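Long-range contacts in lectin (Pleurotus ostreatus, PDB 6T0Q), which probably binds galactose and N-acetylgalactosamine-type sugars as a fungal lectin, with calcium ions held in its two carbohydrate-binding-module-like domains: residues V68-V74 against Q99-L105; A79-N85 against W109-A115. All coordinates share one frame; numbering follows the deposited sequence.

Contact 1 (V68-V74 against Q99-L105); sequences VCATIVV and QALFVAL. With NAG (2-acetamido-2-deoxy-beta-D-glucopyranose), chain C.
Ile72 reaches with CD1 over to CG1 of Val103, 3.8 Å away, and its CB lies against CB of Leu101, the residue paired with it across the strands. Beside Val103, CD1 of Leu105 comes within 3.8 Å of CB of Ala70, and at the other end CG1 of Val74 meets Leu101 CD1. This row packs on Phe82 and Val84 of strand 79-84 in the opposite sheet, and is flanked in its own sheet by Ile131 of strand 126-135. On the reverse face the Phe102 ring lies alongside Thr71, pointing the same way, with CE2 3.9 Å from Thr71 OG1. The acetamide methyl C8 of the NAG meets the ring edge in plane, while Phe102 N donates a nearly straight bond to NAG O7 (3.1 Å, 167°). The sugar thus takes an N-H on the edge of strand 98-104 turned from strand 67-76. Antiparallel backbone bonds join the strands, among them Ile72 N to Leu101 O at 2.7 Å. Cys69 continues through its disulfide to Cys231. The pairing is that of an edge strand in a beta sandwich, here lining a glycan pocket.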
loop_
_atom_site.group_PDB
_atom_site.type_symbol
_atom_site.label_atom_id
_atom_site.label_comp_id
_atom_site.label_asym_id
_atom_site.label_seq_id
_atom_site.Cartn_x
_atom_site.Cartn_y
_atom_site.Cartn_z
ATOM N N VAL A 68 -1.621 -2.192 22.983
ATOM C CA VAL A 68 -1.662 -2.266 21.528
ATOM C C VAL A 68 -3.067 -2.595 21.027
ATOM O O VAL A 68 -3.622 -1.884 20.190
ATOM C CB VAL A 68 -0.635 -3.293 21.006
ATOM C CG1 VAL A 68 -0.748 -3.442 19.481
ATOM C CG2 VAL A 68 0.776 -2.890 21.418
ATOM N N CYS A 69 -3.656 -3.673 21.533
ATOM C CA CYS A 69 -4.963 -4.110 21.066
ATOM C C CYS A 69 -5.557 -5.021 22.129
ATOM O O CYS A 69 -4.883 -5.393 23.094
ATOM C CB CYS A 69 -4.859 -4.816 19.707
ATOM S SG CYS A 69 -3.711 -6.217 19.671
ATOM N N ALA A 70 -6.837 -5.369 21.948
ATOM C CA ALA A 70 -7.557 -6.149 22.949
ATOM C C ALA A 70 -8.447 -7.182 22.288
ATOM O O ALA A 70 -9.042 -6.921 21.238
ATOM C CB ALA A 70 -8.446 -5.276 23.848
ATOM N N THR A 71 -8.536 -8.348 22.928
ATOM C CA THR A 71 -9.556 -9.347 22.648
ATOM C C THR A 71 -10.647 -9.196 23.703
ATOM O O THR A 71 -10.352 -9.230 24.901
ATOM C CB THR A 71 -8.959 -10.752 22.691
ATOM O OG1 THR A 71 -7.949 -10.872 21.680
ATOM C CG2 THR A 71 -10.038 -11.799 22.474
ATOM N N ILE A 72 -11.889 -9.010 23.269
ATOM C CA ILE A 72 -12.994 -8.735 24.185
ATOM C C ILE A 72 -14.031 -9.843 24.071
ATOM O O ILE A 72 -14.355 -10.284 22.962
ATOM C CB ILE A 72 -13.625 -7.358 23.886
ATOM C CG1 ILE A 72 -12.596 -6.243 24.137
ATOM C CG2 ILE A 72 -14.909 -7.133 24.712
ATOM C CD1 ILE A 72 -12.940 -4.920 23.460
ATOM N N VAL A 73 -14.549 -10.300 25.213
ATOM C CA VAL A 73 -15.735 -11.156 25.242
ATOM C C VAL A 73 -16.756 -10.490 26.149
ATOM O O VAL A 73 -16.426 -10.122 27.283
ATOM C CB VAL A 73 -15.427 -12.585 25.732
ATOM C CG1 VAL A 73 -16.736 -13.396 25.830
ATOM C CG2 VAL A 73 -14.434 -13.290 24.779
ATOM N N VAL A 74 -17.988 -10.332 25.658
ATOM C CA VAL A 74 -19.016 -9.597 26.395
ATOM C C VAL A 74 -20.327 -10.377 26.342
ATOM O O VAL A 74 -20.647 -11.012 25.330
ATOM C CB VAL A 74 -19.179 -8.155 25.855
ATOM C CG1 VAL A 74 -19.481 -8.153 24.352
ATOM C CG2 VAL A 74 -20.262 -7.403 26.635
ATOM N N GLN A 99 -20.011 -12.749 23.290
ATOM C CA GLN A 99 -19.742 -12.177 21.975
ATOM C C GLN A 99 -18.282 -11.744 21.897
ATOM O O GLN A 99 -17.804 -11.024 22.774
ATOM C CB GLN A 99 -20.642 -10.969 21.716
ATOM C CG GLN A 99 -20.337 -10.234 20.406
ATOM C CD GLN A 99 -21.251 -9.044 20.211
ATOM O OE1 GLN A 99 -21.367 -8.199 21.092
ATOM N NE2 GLN A 99 -21.931 -8.988 19.074
ATOM N N ALA A 100 -17.585 -12.159 20.841
ATOM C CA ALA A 100 -16.183 -11.792 20.650
ATOM C C ALA A 100 -16.066 -10.473 19.892
ATOM O O ALA A 100 -16.722 -10.284 18.865
ATOM C CB ALA A 100 -15.442 -12.885 19.881
ATOM N N LEU A 101 -15.209 -9.577 20.381
ATOM C CA LEU A 101 -14.921 -8.311 19.714
ATOM C C LEU A 101 -13.418 -8.063 19.769
ATOM O O LEU A 101 -12.756 -8.449 20.735
ATOM C CB LEU A 101 -15.676 -7.143 20.378
ATOM C CG LEU A 101 -17.212 -7.217 20.456
ATOM C CD1 LEU A 101 -17.744 -6.071 21.303
ATOM C CD2 LEU A 101 -17.847 -7.163 19.051
ATOM N N PHE A 102 -12.878 -7.404 18.735
ATOM C CA PHE A 102 -11.450 -7.090 18.654
ATOM C C PHE A 102 -11.281 -5.609 18.345
ATOM O O PHE A 102 -12.052 -5.055 17.557
ATOM C CB PHE A 102 -10.745 -7.922 17.563
ATOM C CG PHE A 102 -10.923 -9.412 17.717
ATOM C CD1 PHE A 102 -12.012 -10.054 17.156
ATOM C CD2 PHE A 102 -9.992 -10.164 18.419
ATOM C CE1 PHE A 102 -12.184 -11.428 17.297
ATOM C CE2 PHE A 102 -10.149 -11.545 18.564
ATOM C CZ PHE A 102 -11.244 -12.175 18.004
ATOM N N VAL A 103 -10.276 -4.965 18.944
ATOM C CA VAL A 103 -10.145 -3.512 18.803
ATOM C C VAL A 103 -8.695 -3.102 19.049
ATOM O O VAL A 103 -8.000 -3.677 19.896
ATOM C CB VAL A 103 -11.120 -2.771 19.753
ATOM C CG1 VAL A 103 -10.688 -2.929 21.213
ATOM C CG2 VAL A 103 -11.231 -1.284 19.374
ATOM N N ALA A 104 -8.244 -2.100 18.290
ATOM C CA ALA A 104 -6.987 -1.410 18.566
ATOM C C ALA A 104 -7.143 -0.463 19.755
ATOM O O ALA A 104 -8.231 0.043 20.035
ATOM C CB ALA A 104 -6.527 -0.612 17.341
ATOM N N LEU A 105 -6.035 -0.203 20.447
ATOM C CA LEU A 105 -6.076 0.560 21.689
ATOM C C LEU A 105 -5.134 1.754 21.621
ATOM O O LEU A 105 -4.178 1.775 20.843
ATOM C CB LEU A 105 -5.694 -0.315 22.892
ATOM C CG LEU A 105 -6.663 -1.463 23.183
ATOM C CD1 LEU A 105 -6.166 -2.241 24.402
ATOM C CD2 LEU A 105 -8.072 -0.915 23.414
HETATM C C1 NAG C . -15.901 -4.682 13.380
HETATM C C2 NAG C . -16.541 -5.325 14.620
HETATM C C3 NAG C . -18.081 -5.358 14.484
HETATM C C4 NAG C . -18.657 -4.017 14.036
HETATM C C5 NAG C . -17.897 -3.487 12.823
HETATM C C6 NAG C . -18.315 -2.085 12.424
HETATM C C7 NAG C . -15.315 -7.083 15.864
HETATM C C8 NAG C . -14.936 -8.534 15.881
HETATM N N2 NAG C . -16.037 -6.678 14.809
HETATM O O3 NAG C . -18.670 -5.722 15.728
HETATM O O4 NAG C . -20.024 -4.011 13.860
HETATM O O5 NAG C . -16.499 -3.421 13.133
HETATM O O6 NAG C . -18.090 -1.154 13.474
HETATM O O7 NAG C . -14.983 -6.325 16.753
HETATM O O HOH W 1 -2.394 0.327 18.979
#

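Contact 2 (A79-N85 against W109-A115); sequences AHTFYVN and WNLFAIA. With NAG (2-acetamido-2-deoxy-beta-D-glucopyranose), chain E.
This is an antiparallel strand pairing within the five-stranded sheet, where strand 79-84 lies between 87-94 and 109-118. Thr81 with Ala115 and Tyr83 with Ala113 are hydrogen-bonded pairs, the shortest bond running from Tyr83 N to Ala113 O at 2.7 Å. Phe82, Val84, Phe112 and Ile114 share the inner face, toward strand 67-76. Ile114 lays CG1 over one face of the Phe82 ring in a CH-pi contact, 4.2 Å from its centroid and 28° off the ring normal, and its CD1 comes 3.6 Å from CE2 of the same ring. Farther along, CE1 of Phe82 arrives at the edge of the Phe112 ring near CD2. That same CD2 also touches Val84 CG2, so one ring atom packs against two neighbours. On the other face Tyr83 turns its ring edge to Ala113 O, and CB of Tyr83 rests on CB of Ala113.

Asn85 finishes the pairing with three bonds. Its N gives a nearly straight bond to Leu111 O, OD1 accepts Leu111 N from above the amide plane, and ND2 donates to a lone pair of Asn110 OD1 at 2.9 Å. The two amide planes stand 40° apart. Asn110 OD1 also accepts from Gln106 N, so this oxygen is gripped twice. With chi1 at -65°, CG of Asn85 sits beside its backbone N, which brings the amide across to the partner strand.

At the start of strand 109-118, Trp109 offers one indole face to a NAG, whose N2 is 3.5 Å from CE3. Asn58, Thr60 and Pro163 complete that pocket. An aromatic platform beneath a sugar is a classic feature of carbohydrate-binding sites, here set at the end of a beta-sandwich sheet.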
loop_
_atom_site.group_PDB
_atom_site.type_symbol
_atom_site.label_atom_id
_atom_site.label_comp_id
_atom_site.label_asym_id
_atom_site.label_seq_id
_atom_site.Cartn_x
_atom_site.Cartn_y
_atom_site.Cartn_z
ATOM N N ALA A 79 -29.298 -7.019 26.526
ATOM C CA ALA A 79 -28.590 -6.589 25.326
ATOM C C ALA A 79 -27.541 -5.552 25.702
ATOM O O ALA A 79 -27.570 -4.986 26.798
ATOM C CB ALA A 79 -29.569 -6.020 24.282
ATOM N N HIS A 80 -26.618 -5.286 24.769
ATOM C CA HIS A 80 -25.528 -4.354 25.035
ATOM C C HIS A 80 -25.049 -3.686 23.751
ATOM O O HIS A 80 -25.182 -4.229 22.649
ATOM C CB HIS A 80 -24.332 -5.058 25.685
ATOM C CG HIS A 80 -23.737 -6.130 24.820
ATOM N ND1 HIS A 80 -24.080 -7.459 24.941
ATOM C CD2 HIS A 80 -22.844 -6.064 23.802
ATOM C CE1 HIS A 80 -23.414 -8.168 24.045
ATOM N NE2 HIS A 80 -22.659 -7.344 23.339
ATOM N N THR A 81 -24.449 -2.508 23.927
ATOM C CA THR A 81 -23.640 -1.848 22.908
ATOM C C THR A 81 -22.292 -1.515 23.528
ATOM O O THR A 81 -22.243 -0.918 24.605
ATOM C CB THR A 81 -24.316 -0.565 22.402
ATOM O OG1 THR A 81 -25.649 -0.875 21.992
ATOM C CG2 THR A 81 -23.545 0.018 21.215
ATOM N N PHE A 82 -21.209 -1.888 22.852
ATOM C CA PHE A 82 -19.860 -1.785 23.396
ATOM C C PHE A 82 -19.089 -0.691 22.663
ATOM O O PHE A 82 -19.018 -0.704 21.427
ATOM C CB PHE A 82 -19.128 -3.125 23.251
ATOM C CG PHE A 82 -17.993 -3.314 24.219
ATOM C CD1 PHE A 82 -16.804 -2.614 24.071
ATOM C CD2 PHE A 82 -18.105 -4.226 25.268
ATOM C CE1 PHE A 82 -15.749 -2.802 24.972
ATOM C CE2 PHE A 82 -17.060 -4.419 26.168
ATOM C CZ PHE A 82 -15.886 -3.709 26.026
ATOM N N TYR A 83 -18.494 0.232 23.425
ATOM C CA TYR A 83 -17.729 1.348 22.877
ATOM C C TYR A 83 -16.296 1.322 23.395
ATOM O O TYR A 83 -16.054 0.995 24.562
ATOM C CB TYR A 83 -18.339 2.691 23.258
ATOM C CG TYR A 83 -19.764 2.914 22.807
ATOM C CD1 TYR A 83 -20.832 2.531 23.610
ATOM C CD2 TYR A 83 -20.038 3.548 21.604
ATOM C CE1 TYR A 83 -22.135 2.752 23.218
ATOM C CE2 TYR A 83 -21.346 3.779 21.201
ATOM C CZ TYR A 83 -22.385 3.381 22.018
ATOM O OH TYR A 83 -23.681 3.596 21.634
ATOM N N VAL A 84 -15.348 1.714 22.544
ATOM C CA VAL A 84 -13.958 1.852 22.964
ATOM C C VAL A 84 -13.452 3.215 22.510
ATOM O O VAL A 84 -13.426 3.504 21.306
ATOM C CB VAL A 84 -13.071 0.723 22.418
ATOM C CG1 VAL A 84 -11.623 0.940 22.863
ATOM C CG2 VAL A 84 -13.586 -0.645 22.931
ATOM N N ASN A 85 -13.065 4.053 23.474
ATOM C CA ASN A 85 -12.586 5.408 23.201
ATOM C C ASN A 85 -13.574 6.170 22.324
ATOM O O ASN A 85 -13.193 6.881 21.395
ATOM C CB ASN A 85 -11.193 5.374 22.573
ATOM C CG ASN A 85 -10.161 4.822 23.523
ATOM O OD1 ASN A 85 -10.163 5.170 24.707
ATOM N ND2 ASN A 85 -9.295 3.934 23.031
ATOM N N TRP A 109 -3.905 4.822 28.058
ATOM C CA TRP A 109 -5.180 4.671 28.749
ATOM C C TRP A 109 -6.259 4.429 27.708
ATOM O O TRP A 109 -6.131 4.858 26.558
ATOM C CB TRP A 109 -5.539 5.897 29.612
ATOM C CG TRP A 109 -5.704 7.195 28.836
ATOM C CD1 TRP A 109 -4.757 8.168 28.664
ATOM C CD2 TRP A 109 -6.883 7.665 28.159
ATOM N NE1 TRP A 109 -5.266 9.197 27.910
ATOM C CE2 TRP A 109 -6.568 8.917 27.588
ATOM C CE3 TRP A 109 -8.169 7.141 27.967
ATOM C CZ2 TRP A 109 -7.489 9.659 26.838
ATOM C CZ3 TRP A 109 -9.088 7.878 27.215
ATOM C CH2 TRP A 109 -8.741 9.127 26.664
ATOM N N ASN A 110 -7.325 3.734 28.114
ATOM C CA ASN A 110 -8.423 3.437 27.202
ATOM C C ASN A 110 -9.750 3.492 27.943
ATOM O O ASN A 110 -9.885 2.923 29.032
ATOM C CB ASN A 110 -8.228 2.068 26.539
ATOM C CG ASN A 110 -7.050 2.060 25.586
ATOM O OD1 ASN A 110 -7.164 2.517 24.452
ATOM N ND2 ASN A 110 -5.904 1.567 26.051
ATOM N N LEU A 111 -10.725 4.175 27.344
ATOM C CA LEU A 111 -12.054 4.315 27.926
ATOM C C LEU A 111 -12.973 3.257 27.326
ATOM O O LEU A 111 -13.283 3.299 26.129
ATOM C CB LEU A 111 -12.617 5.713 27.682
ATOM C CG LEU A 111 -14.038 5.860 28.230
ATOM C CD1 LEU A 111 -14.030 5.839 29.770
ATOM C CD2 LEU A 111 -14.669 7.132 27.701
ATOM N N PHE A 112 -13.422 2.318 28.158
ATOM C CA PHE A 112 -14.395 1.319 27.742
ATOM C C PHE A 112 -15.769 1.742 28.242
ATOM O O PHE A 112 -15.913 2.160 29.396
ATOM C CB PHE A 112 -14.005 -0.063 28.269
ATOM C CG PHE A 112 -12.664 -0.525 27.766
ATOM C CD1 PHE A 112 -11.494 -0.172 28.433
ATOM C CD2 PHE A 112 -12.569 -1.260 26.593
ATOM C CE1 PHE A 112 -10.254 -0.564 27.954
ATOM C CE2 PHE A 112 -11.326 -1.658 26.107
ATOM C CZ PHE A 112 -10.172 -1.311 26.788
ATOM N N ALA A 113 -16.767 1.673 27.366
ATOM C CA ALA A 113 -18.112 2.085 27.739
ATOM C C ALA A 113 -19.105 1.089 27.171
ATOM O O ALA A 113 -18.952 0.626 26.037
ATOM C CB ALA A 113 -18.439 3.500 27.245
ATOM N N ILE A 114 -20.112 0.750 27.970
ATOM C CA ILE A 114 -21.129 -0.218 27.573
ATOM C C ILE A 114 -22.487 0.352 27.939
ATOM O O ILE A 114 -22.692 0.788 29.076
ATOM C CB ILE A 114 -20.936 -1.586 28.253
ATOM C CG1 ILE A 114 -19.517 -2.118 28.049
ATOM C CG2 ILE A 114 -21.970 -2.601 27.709
ATOM C CD1 ILE A 114 -19.236 -3.397 28.834
ATOM N N ALA A 115 -23.404 0.355 26.984
ATOM C CA ALA A 115 -24.805 0.649 27.255
ATOM C C ALA A 115 -25.499 -0.699 27.394
ATOM O O ALA A 115 -25.558 -1.466 26.429
ATOM C CB ALA A 115 -25.421 1.488 26.135
HETATM C C1 NAG E . -7.754 8.159 31.982
HETATM C C2 NAG E . -8.165 9.548 31.493
HETATM C C3 NAG E . -6.948 10.323 30.976
HETATM C C4 NAG E . -5.833 10.363 32.016
HETATM C C5 NAG E . -5.522 8.937 32.478
HETATM C C6 NAG E . -4.505 8.877 33.594
HETATM C C7 NAG E . -10.479 9.695 30.700
HETATM C C8 NAG E . -11.407 9.538 29.529
HETATM N N2 NAG E . -9.187 9.451 30.463
HETATM O O3 NAG E . -7.369 11.639 30.642
HETATM O O5 NAG E . -6.712 8.285 32.965
HETATM O O6 NAG E . -5.100 9.202 34.842
HETATM O O7 NAG E . -10.883 10.014 31.812
HETATM O O HOH W 2 -27.429 -1.004 24.204
#

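In the fold
The centres of contacts 1 and 2 lie about 11 Å apart, on two facing sheets of one beta sandwich. Along the chain their segments alternate: 68-74, 79-85, 99-105, 109-115. Strand 67-76 is followed by 79-84 in the opposite sheet, and 98-104 by 109-118, so the chain crosses between the sheets each time. The sheets touch, among other places, where Ile72 CG2 packs on Phe82 CE2 at 3.8 Å, and a probable hydrogen bond joins Gln99 OE1 to His80 NE2 at 2.7 Å. Each contact carries part of a different sugar site, and the turn between strands 67-76 and 79-84 brings Asp77 and Asp78 to a calcium ion that Asn118, Ser123 and Pro124 also bind.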